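Local coordinates for uncharacterized protein (Bacteroides ovatus, PDB 4E6F), which is of unknown function but carries a DUF4468 domain with a TBP-like fold, a curved antiparallel sheet packed against helices, at residues V156-A159 / D160-M164; D10-L14 / V15-P19; D50-L53 / K54-K57; G147-K150 / W151-T155. All coordinates share one frame; numbering follows the deposited sequence. Where two conformers were deposited one is given.

Contact 1. Residues V156-A159 / D160-M164; sequences VDFA and DDMFM
F163 sets a ring face over the carbonyl of A159, one turn earlier on helix 149-169: F163 CD2 is 3.2 Å from A159 O, which sits toward the rim of the ring. A159 O also accepts the N-H of F163 N at 3.0 Å, while A159 CB touches F163 CE2. F158 and M162 (selenomethionine) run alongside each other from successive turns; in one of the two conformers of M162, its methyl CE is 3.9 Å from ring carbon CE2 of F158. Both side chains leave the backbone anti to N (chi1 178° and -177°), and in that conformer a bend at chi3 of M162 brings the methyl back to the ring. On the more polar flank a water donates to D157 OD1 (2.8 Å) and to D160 OD2 (2.6 Å), bridging two carboxylates, and CG1 of V156 lies beside D160 OD2. Helical bonds from D160 N to V156 O, D161 N to D157 O and M162 N to F158 O fix the spacing. Farther out, L112 of strand 107-119 and F27 of strand 24-32 cover the apolar side, W48 and R52 of helix 38-54 meet M162, and the acids find Y13 (D157), R12 (D160) and R176 (D161). The helix is thus amphipathic: its apolar side packs on the sheet, whereas the water, the Y13 hydroxyl and the arginines probably ease repulsion between the neighbouring carboxylates.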
loop_
_atom_site.group_PDB
_atom_site.type_symbol
_atom_site.label_atom_id
_atom_site.label_comp_id
_atom_site.label_asym_id
_atom_site.label_seq_id
_atom_site.Cartn_x
_atom_site.Cartn_y
_atom_site.Cartn_z
ATOM N N VAL A 156 -2.214 2.794 -6.331
ATOM C CA VAL A 156 -2.520 1.386 -6.639
ATOM C C VAL A 156 -1.197 0.636 -6.937
ATOM O O VAL A 156 -1.010 -0.480 -6.431
ATOM C CB VAL A 156 -3.563 1.247 -7.793
ATOM C CG1 VAL A 156 -3.674 -0.213 -8.285
ATOM C CG2 VAL A 156 -4.937 1.765 -7.355
ATOM N N ASP A 157 -0.285 1.232 -7.741
ATOM C CA ASP A 157 1.011 0.592 -8.032
ATOM C C ASP A 157 1.802 0.369 -6.743
ATOM O O ASP A 157 2.446 -0.675 -6.599
ATOM C CB ASP A 157 1.856 1.430 -9.001
ATOM C CG ASP A 157 1.280 1.536 -10.403
ATOM O OD1 ASP A 157 0.312 0.804 -10.708
ATOM O OD2 ASP A 157 1.793 2.365 -11.194
ATOM N N PHE A 158 1.777 1.365 -5.839
ATOM C CA PHE A 158 2.470 1.277 -4.567
ATOM C C PHE A 158 1.948 0.079 -3.743
ATOM O O PHE A 158 2.740 -0.694 -3.188
ATOM C CB PHE A 158 2.267 2.593 -3.805
ATOM C CG PHE A 158 2.896 2.596 -2.442
ATOM C CD1 PHE A 158 4.220 2.976 -2.276
ATOM C CD2 PHE A 158 2.165 2.217 -1.321
ATOM C CE1 PHE A 158 4.813 2.972 -1.014
ATOM C CE2 PHE A 158 2.766 2.190 -0.050
ATOM C CZ PHE A 158 4.088 2.560 0.085
ATOM N N ALA A 159 0.621 -0.069 -3.663
ATOM C CA ALA A 159 0.018 -1.189 -2.939
ATOM C C ALA A 159 0.387 -2.520 -3.615
ATOM O O ALA A 159 0.788 -3.475 -2.920
ATOM C CB ALA A 159 -1.492 -1.029 -2.878
ATOM N N ASP A 160 0.277 -2.598 -4.967
ATOM C CA ASP A 160 0.656 -3.813 -5.682
ATOM C C ASP A 160 2.110 -4.184 -5.423
ATOM O O ASP A 160 2.433 -5.377 -5.272
ATOM C CB ASP A 160 0.441 -3.641 -7.185
ATOM C CG ASP A 160 -1.012 -3.643 -7.598
ATOM O OD1 ASP A 160 -1.857 -4.135 -6.803
ATOM O OD2 ASP A 160 -1.298 -3.265 -8.768
ATOM N N ASP A 161 2.985 -3.166 -5.364
ATOM C CA ASP A 161 4.403 -3.405 -5.106
ATOM C C ASP A 161 4.602 -4.017 -3.716
ATOM O O ASP A 161 5.409 -4.941 -3.546
ATOM C CB ASP A 161 5.206 -2.110 -5.238
ATOM C CG ASP A 161 6.699 -2.350 -5.236
ATOM O OD1 ASP A 161 7.168 -3.216 -6.024
ATOM O OD2 ASP A 161 7.383 -1.764 -4.383
HETATM N N MSE A 162 3.856 -3.510 -2.743
HETATM C CA MSE A 162 3.949 -4.010 -1.376
HETATM C C MSE A 162 3.496 -5.452 -1.284
HETATM O O MSE A 162 4.141 -6.260 -0.609
HETATM C CB MSE A 162 3.104 -3.162 -0.443
HETATM C CG MSE A 162 3.242 -3.613 1.005
HETATM SE SE MSE A 162 2.479 -2.334 2.211
HETATM C CE MSE A 162 3.771 -0.925 2.017
ATOM N N PHE A 163 2.381 -5.781 -1.960
ATOM C CA PHE A 163 1.849 -7.134 -1.909
ATOM C C PHE A 163 2.789 -8.114 -2.616
ATOM O O PHE A 163 2.921 -9.256 -2.167
ATOM C CB PHE A 163 0.426 -7.185 -2.457
ATOM C CG PHE A 163 -0.527 -6.326 -1.646
ATOM C CD1 PHE A 163 -0.421 -6.257 -0.250
ATOM C CD2 PHE A 163 -1.548 -5.616 -2.265
ATOM C CE1 PHE A 163 -1.295 -5.463 0.500
ATOM C CE2 PHE A 163 -2.419 -4.816 -1.508
ATOM C CZ PHE A 163 -2.285 -4.746 -0.136
HETATM N N MSE A 164 3.472 -7.667 -3.684
HETATM C CA MSE A 164 4.486 -8.491 -4.327
HETATM C C MSE A 164 5.673 -8.723 -3.358
HETATM O O MSE A 164 6.177 -9.849 -3.246
HETATM C CB MSE A 164 4.976 -7.837 -5.641
HETATM C CG MSE A 164 6.148 -8.583 -6.312
HETATM SE SE MSE A 164 5.779 -10.451 -6.816
HETATM C CE MSE A 164 4.347 -10.127 -8.113
HETATM O O HOH W 1 -0.002 -1.966 -10.641
#

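Contact 2. Residues D10-L14 / V15-P19; sequences DTRYL and VGAVP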
loop_
_atom_site.group_PDB
_atom_site.type_symbol
_atom_site.label_atom_id
_atom_site.label_comp_id
_atom_site.label_asym_id
_atom_site.label_seq_id
_atom_site.Cartn_x
_atom_site.Cartn_y
_atom_site.Cartn_z
ATOM N N ASP A 10 -5.384 1.496 -18.709
ATOM C CA ASP A 10 -5.703 1.745 -17.298
ATOM C C ASP A 10 -6.662 0.706 -16.703
ATOM O O ASP A 10 -7.219 0.932 -15.625
ATOM C CB ASP A 10 -6.296 3.159 -17.163
ATOM C CG ASP A 10 -5.252 4.255 -17.190
ATOM O OD1 ASP A 10 -4.079 3.974 -16.822
ATOM O OD2 ASP A 10 -5.604 5.394 -17.533
ATOM N N THR A 11 -6.808 -0.461 -17.364
ATOM C CA THR A 11 -7.673 -1.557 -16.927
ATOM C C THR A 11 -7.508 -1.859 -15.414
ATOM O O THR A 11 -8.499 -2.034 -14.714
ATOM C CB THR A 11 -7.338 -2.818 -17.765
ATOM O OG1 THR A 11 -7.587 -2.538 -19.146
ATOM C CG2 THR A 11 -8.120 -4.049 -17.332
ATOM N N ARG A 12 -6.261 -1.898 -14.923
ATOM C CA ARG A 12 -5.933 -2.230 -13.535
ATOM C C ARG A 12 -6.597 -1.275 -12.535
ATOM O O ARG A 12 -6.943 -1.681 -11.432
ATOM C CB ARG A 12 -4.385 -2.148 -13.340
ATOM C CG ARG A 12 -3.870 -2.122 -11.869
ATOM C CD ARG A 12 -4.058 -3.488 -11.287
ATOM N NE ARG A 12 -3.818 -3.598 -9.846
ATOM C CZ ARG A 12 -4.771 -3.639 -8.921
ATOM N NH1 ARG A 12 -6.033 -3.387 -9.246
ATOM N NH2 ARG A 12 -4.464 -3.905 -7.660
ATOM N N TYR A 13 -6.759 -0.014 -12.925
ATOM C CA TYR A 13 -7.142 1.066 -12.009
ATOM C C TYR A 13 -8.642 1.393 -11.935
ATOM O O TYR A 13 -9.027 2.365 -11.269
ATOM C CB TYR A 13 -6.358 2.320 -12.428
ATOM C CG TYR A 13 -4.876 2.044 -12.573
ATOM C CD1 TYR A 13 -4.093 1.719 -11.466
ATOM C CD2 TYR A 13 -4.260 2.070 -13.825
ATOM C CE1 TYR A 13 -2.733 1.450 -11.596
ATOM C CE2 TYR A 13 -2.897 1.809 -13.965
ATOM C CZ TYR A 13 -2.146 1.452 -12.856
ATOM O OH TYR A 13 -0.796 1.211 -13.012
ATOM N N LEU A 14 -9.484 0.591 -12.558
ATOM C CA LEU A 14 -10.899 0.912 -12.615
ATOM C C LEU A 14 -11.679 0.256 -11.438
ATOM O O LEU A 14 -11.205 0.314 -10.307
ATOM C CB LEU A 14 -11.466 0.599 -14.018
ATOM C CG LEU A 14 -10.659 1.250 -15.160
ATOM C CD1 LEU A 14 -11.225 0.873 -16.528
ATOM C CD2 LEU A 14 -10.595 2.783 -15.024
ATOM N N VAL A 15 -12.878 -0.296 -11.684
ATOM C CA VAL A 15 -13.763 -0.914 -10.690
ATOM C C VAL A 15 -12.965 -1.835 -9.708
ATOM O O VAL A 15 -12.216 -2.698 -10.169
ATOM C CB VAL A 15 -14.871 -1.718 -11.442
ATOM C CG1 VAL A 15 -15.739 -2.517 -10.480
ATOM C CG2 VAL A 15 -15.739 -0.792 -12.298
ATOM N N GLY A 16 -13.086 -1.577 -8.402
ATOM C CA GLY A 16 -12.445 -2.379 -7.358
ATOM C C GLY A 16 -10.974 -2.129 -7.052
ATOM O O GLY A 16 -10.429 -2.749 -6.131
ATOM N N ALA A 17 -10.298 -1.239 -7.813
ATOM C CA ALA A 17 -8.866 -1.005 -7.592
ATOM C C ALA A 17 -8.568 -0.305 -6.264
ATOM O O ALA A 17 -7.450 -0.436 -5.760
ATOM C CB ALA A 17 -8.302 -0.183 -8.733
ATOM N N VAL A 18 -9.529 0.479 -5.727
ATOM C CA VAL A 18 -9.322 1.232 -4.480
ATOM C C VAL A 18 -10.420 0.790 -3.490
ATOM O O VAL A 18 -11.516 1.368 -3.473
ATOM C CB VAL A 18 -9.326 2.771 -4.722
ATOM C CG1 VAL A 18 -9.184 3.539 -3.399
ATOM C CG2 VAL A 18 -8.222 3.179 -5.702
ATOM N N PRO A 19 -10.175 -0.271 -2.702
ATOM C CA PRO A 19 -11.233 -0.768 -1.827
ATOM C C PRO A 19 -11.491 0.146 -0.652
ATOM O O PRO A 19 -10.578 0.810 -0.142
ATOM C CB PRO A 19 -10.695 -2.130 -1.341
ATOM C CG PRO A 19 -9.545 -2.475 -2.270
ATOM C CD PRO A 19 -8.974 -1.122 -2.627
HETATM O O HOH W 2 -10.139 -2.791 -12.426
HETATM O O HOH W 3 -6.149 -2.779 -5.381
HETATM O O HOH W 4 -7.930 -4.692 -7.481
HETATM O O HOH W 5 -9.274 -3.781 -10.070
#
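A17 turns its methyl back onto the preceding loop, CB lying 3.4 Å from R12 O and 3.3 Å from L14 O. This packing accompanies a type II beta turn from L14 to A17, which follows the short 3-10 segment 11-13. Its closing backbone bond runs from A17 N to L14 O at 3.1 Å. G16 occupies the third position of the turn with a positive phi of 80°, a backbone region glycine enters easily.

Among the side chains, R12 reaches across to A17. CG starts anti to the backbone N (chi1 165°) and the chain bends at chi2, folding the guanidinium back until R12 NH1 is 4.0 Å from A17 CB. R12 CG also lies over one face of the adjoining Y13 ring.

Two waters add polar links. One molecule accepts from R12 NH2 (3.0 Å) and donates to A17 O (2.7 Å); another accepts from R12 NH1 and makes a weak bond to G16 O.

Beyond the turn, R12 NH2 forms a salt bridge with D160 and Y13 OH bonds to D157, both on helix 149-169, while R152 of that helix reaches Y13 O. The guanidinium therefore serves two purposes: it pairs with the D160 carboxylate while waters tie it to the carbonyls of A17 and, weakly, G16. The loop before strand 20-21 is fastened to the helix by these polar bonds as well as by packing of R12 and Y13 on V156.

Contact 3. Residues D50-L53 / K54-K57; sequences DERL and KENK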
loop_
_atom_site.group_PDB
_atom_site.type_symbol
_atom_site.label_atom_id
_atom_site.label_comp_id
_atom_site.label_asym_id
_atom_site.label_seq_id
_atom_site.Cartn_x
_atom_site.Cartn_y
_atom_site.Cartn_z
ATOM N N ASP A 50 9.971 -5.070 9.355
ATOM C CA ASP A 50 11.100 -4.337 9.923
ATOM C C ASP A 50 12.050 -3.876 8.810
ATOM O O ASP A 50 12.395 -2.701 8.743
ATOM C CB ASP A 50 11.841 -5.219 10.938
ATOM C CG ASP A 50 12.938 -4.512 11.696
ATOM O OD1 ASP A 50 12.821 -3.289 11.905
ATOM O OD2 ASP A 50 13.890 -5.186 12.111
ATOM N N GLU A 51 12.445 -4.802 7.918
ATOM C CA GLU A 51 13.353 -4.460 6.829
ATOM C C GLU A 51 12.699 -3.524 5.816
ATOM O O GLU A 51 13.336 -2.573 5.351
ATOM C CB GLU A 51 13.867 -5.731 6.133
ATOM C CG GLU A 51 14.796 -6.567 7.003
ATOM C CD GLU A 51 16.062 -5.892 7.503
ATOM O OE1 GLU A 51 16.701 -5.150 6.722
ATOM O OE2 GLU A 51 16.413 -6.103 8.686
ATOM N N ARG A 52 11.419 -3.754 5.486
ATOM C CA ARG A 52 10.707 -2.916 4.523
ATOM C C ARG A 52 10.594 -1.466 5.015
ATOM O O ARG A 52 10.743 -0.532 4.230
ATOM C CB ARG A 52 9.313 -3.511 4.215
ATOM C CG ARG A 52 8.408 -2.649 3.329
ATOM C CD ARG A 52 9.010 -2.416 1.933
ATOM N NE ARG A 52 8.136 -1.584 1.115
ATOM C CZ ARG A 52 8.021 -0.265 1.225
ATOM N NH1 ARG A 52 8.761 0.407 2.110
ATOM N NH2 ARG A 52 7.159 0.394 0.466
ATOM N N LEU A 53 10.322 -1.274 6.309
ATOM C CA LEU A 53 10.206 0.090 6.815
ATOM C C LEU A 53 11.590 0.720 7.031
ATOM O O LEU A 53 11.725 1.926 6.837
ATOM C CB LEU A 53 9.340 0.126 8.092
ATOM C CG LEU A 53 7.850 -0.233 7.801
ATOM C CD1 LEU A 53 7.029 -0.330 9.092
ATOM C CD2 LEU A 53 7.191 0.782 6.891
ATOM N N LYS A 54 12.616 -0.086 7.382
ATOM C CA LYS A 54 13.976 0.458 7.513
ATOM C C LYS A 54 14.430 1.000 6.164
ATOM O O LYS A 54 15.145 1.998 6.123
ATOM C CB LYS A 54 14.960 -0.597 8.035
ATOM C CG LYS A 54 14.989 -0.643 9.550
ATOM C CD LYS A 54 15.765 -1.838 10.103
ATOM C CE LYS A 54 16.103 -1.664 11.571
ATOM N NZ LYS A 54 14.901 -1.681 12.460
ATOM N N GLU A 55 13.962 0.379 5.053
ATOM C CA GLU A 55 14.336 0.811 3.695
ATOM C C GLU A 55 13.837 2.218 3.371
ATOM O O GLU A 55 14.428 2.875 2.517
ATOM C CB GLU A 55 13.842 -0.190 2.645
ATOM C CG GLU A 55 14.735 -1.422 2.550
ATOM C CD GLU A 55 14.136 -2.647 1.881
ATOM O OE1 GLU A 55 13.037 -2.533 1.294
ATOM O OE2 GLU A 55 14.748 -3.734 1.979
ATOM N N ASN A 56 12.799 2.708 4.074
ATOM C CA ASN A 56 12.307 4.078 3.883
ATOM C C ASN A 56 13.335 5.121 4.351
ATOM O O ASN A 56 13.277 6.270 3.922
ATOM C CB ASN A 56 10.989 4.291 4.615
ATOM C CG ASN A 56 9.834 3.489 4.053
ATOM O OD1 ASN A 56 9.940 2.867 2.989
ATOM N ND2 ASN A 56 8.674 3.536 4.733
ATOM N N LYS A 57 14.254 4.715 5.253
ATOM C CA LYS A 57 15.354 5.546 5.775
ATOM C C LYS A 57 14.852 6.874 6.389
ATOM O O LYS A 57 15.358 7.952 6.061
ATOM C CB LYS A 57 16.412 5.822 4.678
ATOM C CG LYS A 57 17.068 4.554 4.147
ATOM C CD LYS A 57 18.111 4.864 3.053
ATOM C CE LYS A 57 17.490 5.097 1.692
ATOM N NZ LYS A 57 18.511 5.494 0.684
#
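K54, in one of its two conformers, forms an i to i+4 salt bridge with D50 at the C-terminal end of helix 38-54 in the TBP-like domain, where the chain passes through a type I beta turn from K54 to K57. In this conformer the lysine begins over the backbone, with CB and CG each 3.4 Å from D50 O. CD continues between D50 O and OD1, CE approaches OD1, and a bend at chi4 (67°) turns NZ inward to meet D50 OD1 at 2.7 Å. The ammonium comes from the syn side, 19° out of the carboxylate plane. With CG anti to its backbone N, the D50 carboxylate is carried toward K54. On another flank of the helix end, the R52 chain bends at chi2 and sends its guanidinium to N56, the two flat groups turned 75° apart. R52 also has a salt bridge to E79 and lies against F158 and M162 of helix 149-169. N56 ND2 bonds to S61 and Y97, and L53, whose CD2 touches this amide nitrogen, packs on Y97 and I99 of strand 90-104. N56 N bonds to L53 O, three residues back, from above the carbonyl plane, and K57 then leaves helical angles with positive phi. N56 OD1 takes the N-H of R52 NH1 at 2.9 Å, close to the guanidinium plane.

Contact 4. Residues G147-K150 / W151-T155; sequences GLAK and WRRKT. With NO3 (nitrate ion), chain C.
In a cationic patch on the first turns of helix 149-169, K154 and R153 meet a nitrate ion, probably from the crystallisation liquor, while on another flank K150 lies over the buried W151. K154 NZ bonds nitrate O2 at 2.8 Å, with a weak second bond to O3; R153 NH1 adds a weak bond to O2 at 3.3 Å. K150 contributes CB, 3.4 Å from nitrate O1. K154 bends at chi2 and chi4 to bring its ammonium round to the ion. R153 extends from CG to NE, and A149 CB lies over one face of its guanidinium, 3.5 Å from R153 NH1, while NE pairs with D10.

K150 and W151 run side by side. K150 CG takes the place between the backbone N and the carbonyl carbon (chi1 68°), which puts it over the five-membered ring in a CH-pi contact 4.1 Å from the centroid and 28° off the normal; farther along, K150 CE is 3.5 Å from W151 NE1. The lysine tip goes on to D91 and Y119, and Y119, W130, F83 and F117 meet the indole edge-to-face.

R152 N, R153 N and K154 N bond to L148 O, A149 O and K150 O, and T155 OG1 joins T155 N on W151 O from the opposite face of that carbonyl. Basic residues thus divide their work: K150, R153 and R152, the last with D133, form salt bridges within the fold, while K154, aided weakly by R153, meets the anion, consistent with a locally positive surface.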
loop_
_atom_site.group_PDB
_atom_site.type_symbol
_atom_site.label_atom_id
_atom_site.label_comp_id
_atom_site.label_asym_id
_atom_site.label_seq_id
_atom_site.Cartn_x
_atom_site.Cartn_y
_atom_site.Cartn_z
ATOM N N GLY A 147 -7.353 14.620 -13.818
ATOM C CA GLY A 147 -6.624 15.351 -12.787
ATOM C C GLY A 147 -6.233 14.495 -11.592
ATOM O O GLY A 147 -5.276 14.813 -10.880
ATOM N N LEU A 148 -6.955 13.389 -11.363
ATOM C CA LEU A 148 -6.666 12.510 -10.216
ATOM C C LEU A 148 -5.929 11.240 -10.619
ATOM O O LEU A 148 -5.547 10.443 -9.750
ATOM C CB LEU A 148 -7.982 12.145 -9.485
ATOM C CG LEU A 148 -8.596 13.362 -8.726
ATOM C CD1 LEU A 148 -9.986 13.083 -8.218
ATOM C CD2 LEU A 148 -7.735 13.753 -7.556
ATOM N N ALA A 149 -5.725 11.037 -11.932
ATOM C CA ALA A 149 -5.153 9.790 -12.424
ATOM C C ALA A 149 -3.786 9.477 -11.836
ATOM O O ALA A 149 -3.562 8.331 -11.458
ATOM C CB ALA A 149 -5.083 9.803 -13.940
ATOM N N LYS A 150 -2.883 10.456 -11.741
ATOM C CA LYS A 150 -1.540 10.183 -11.213
ATOM C C LYS A 150 -1.617 9.690 -9.775
ATOM O O LYS A 150 -0.864 8.800 -9.397
ATOM C CB LYS A 150 -0.612 11.404 -11.337
ATOM C CG LYS A 150 -0.965 12.605 -10.447
ATOM C CD LYS A 150 -0.074 13.789 -10.829
ATOM C CE LYS A 150 -0.265 14.905 -9.821
ATOM N NZ LYS A 150 0.473 16.153 -10.226
ATOM N N TRP A 151 -2.540 10.251 -8.983
ATOM C CA TRP A 151 -2.734 9.854 -7.593
ATOM C C TRP A 151 -3.232 8.418 -7.489
ATOM O O TRP A 151 -2.687 7.629 -6.717
ATOM C CB TRP A 151 -3.748 10.795 -6.927
ATOM C CG TRP A 151 -3.282 12.218 -6.922
ATOM C CD1 TRP A 151 -3.530 13.170 -7.867
ATOM C CD2 TRP A 151 -2.407 12.816 -5.966
ATOM N NE1 TRP A 151 -2.887 14.342 -7.539
ATOM C CE2 TRP A 151 -2.187 14.150 -6.373
ATOM C CE3 TRP A 151 -1.833 12.375 -4.764
ATOM C CZ2 TRP A 151 -1.387 15.038 -5.632
ATOM C CZ3 TRP A 151 -1.036 13.241 -4.036
ATOM C CH2 TRP A 151 -0.808 14.556 -4.476
ATOM N N ARG A 152 -4.265 8.084 -8.261
ATOM C CA ARG A 152 -4.856 6.753 -8.190
ATOM C C ARG A 152 -3.904 5.690 -8.779
ATOM O O ARG A 152 -3.693 4.641 -8.151
ATOM C CB ARG A 152 -6.209 6.748 -8.891
ATOM C CG ARG A 152 -6.876 5.362 -8.859
ATOM C CD ARG A 152 -8.387 5.498 -8.884
ATOM N NE ARG A 152 -9.066 4.215 -9.138
ATOM C CZ ARG A 152 -10.221 3.858 -8.585
ATOM N NH1 ARG A 152 -10.770 4.605 -7.636
ATOM N NH2 ARG A 152 -10.802 2.717 -8.930
ATOM N N ARG A 153 -3.315 5.947 -9.968
ATOM C CA ARG A 153 -2.379 4.969 -10.524
ATOM C C ARG A 153 -1.208 4.688 -9.587
ATOM O O ARG A 153 -0.859 3.521 -9.370
ATOM C CB ARG A 153 -1.775 5.473 -11.846
ATOM C CG ARG A 153 -2.706 5.439 -13.024
ATOM C CD ARG A 153 -1.906 5.562 -14.320
ATOM N NE ARG A 153 -2.772 5.948 -15.432
ATOM C CZ ARG A 153 -2.949 7.195 -15.874
ATOM N NH1 ARG A 153 -2.267 8.204 -15.340
ATOM N NH2 ARG A 153 -3.780 7.434 -16.878
ATOM N N LYS A 154 -0.527 5.751 -9.131
ATOM C CA LYS A 154 0.695 5.547 -8.356
ATOM C C LYS A 154 0.398 4.944 -6.985
ATOM O O LYS A 154 1.238 4.183 -6.487
ATOM C CB LYS A 154 1.532 6.835 -8.273
ATOM C CG LYS A 154 2.050 7.294 -9.653
ATOM C CD LYS A 154 2.930 6.272 -10.344
ATOM C CE LYS A 154 3.626 6.822 -11.569
ATOM N NZ LYS A 154 2.838 6.615 -12.817
ATOM N N THR A 155 -0.782 5.226 -6.395
ATOM C CA THR A 155 -1.099 4.610 -5.094
ATOM C C THR A 155 -1.434 3.119 -5.291
ATOM O O THR A 155 -0.978 2.270 -4.517
ATOM C CB THR A 155 -2.224 5.343 -4.352
ATOM O OG1 THR A 155 -1.866 6.728 -4.258
ATOM C CG2 THR A 155 -2.439 4.776 -2.927
HETATM N N NO3 C . 0.829 9.226 -13.676
HETATM O O1 NO3 C . 0.215 10.021 -14.372
HETATM O O2 NO3 C . 0.527 8.058 -13.579
HETATM O O3 NO3 C . 1.869 9.679 -12.978
#

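How the contacts relate
Contacts 4 and 1 follow one another on helix 149-169, their centres 14 Å apart, and contact 2 is joined to both. R12 NH2 meets D160 OD1 of contact 1 at 2.8 Å, and Y13 OH probably bonds D157 OD1 at 2.6 Å; toward contact 4, D10 OD1 pairs with R153 NE at 2.7 Å. The N-terminal loop is therefore held along about two turns of the helix. Contact 3, at the end of helix 38-54, reaches contact 1 where R52 NH2 packs 3.8 Å from F158 CZ, but its centre is about 28 Å from that of contact 2, across the chain's centre. The nitrate belongs to contact 4 alone.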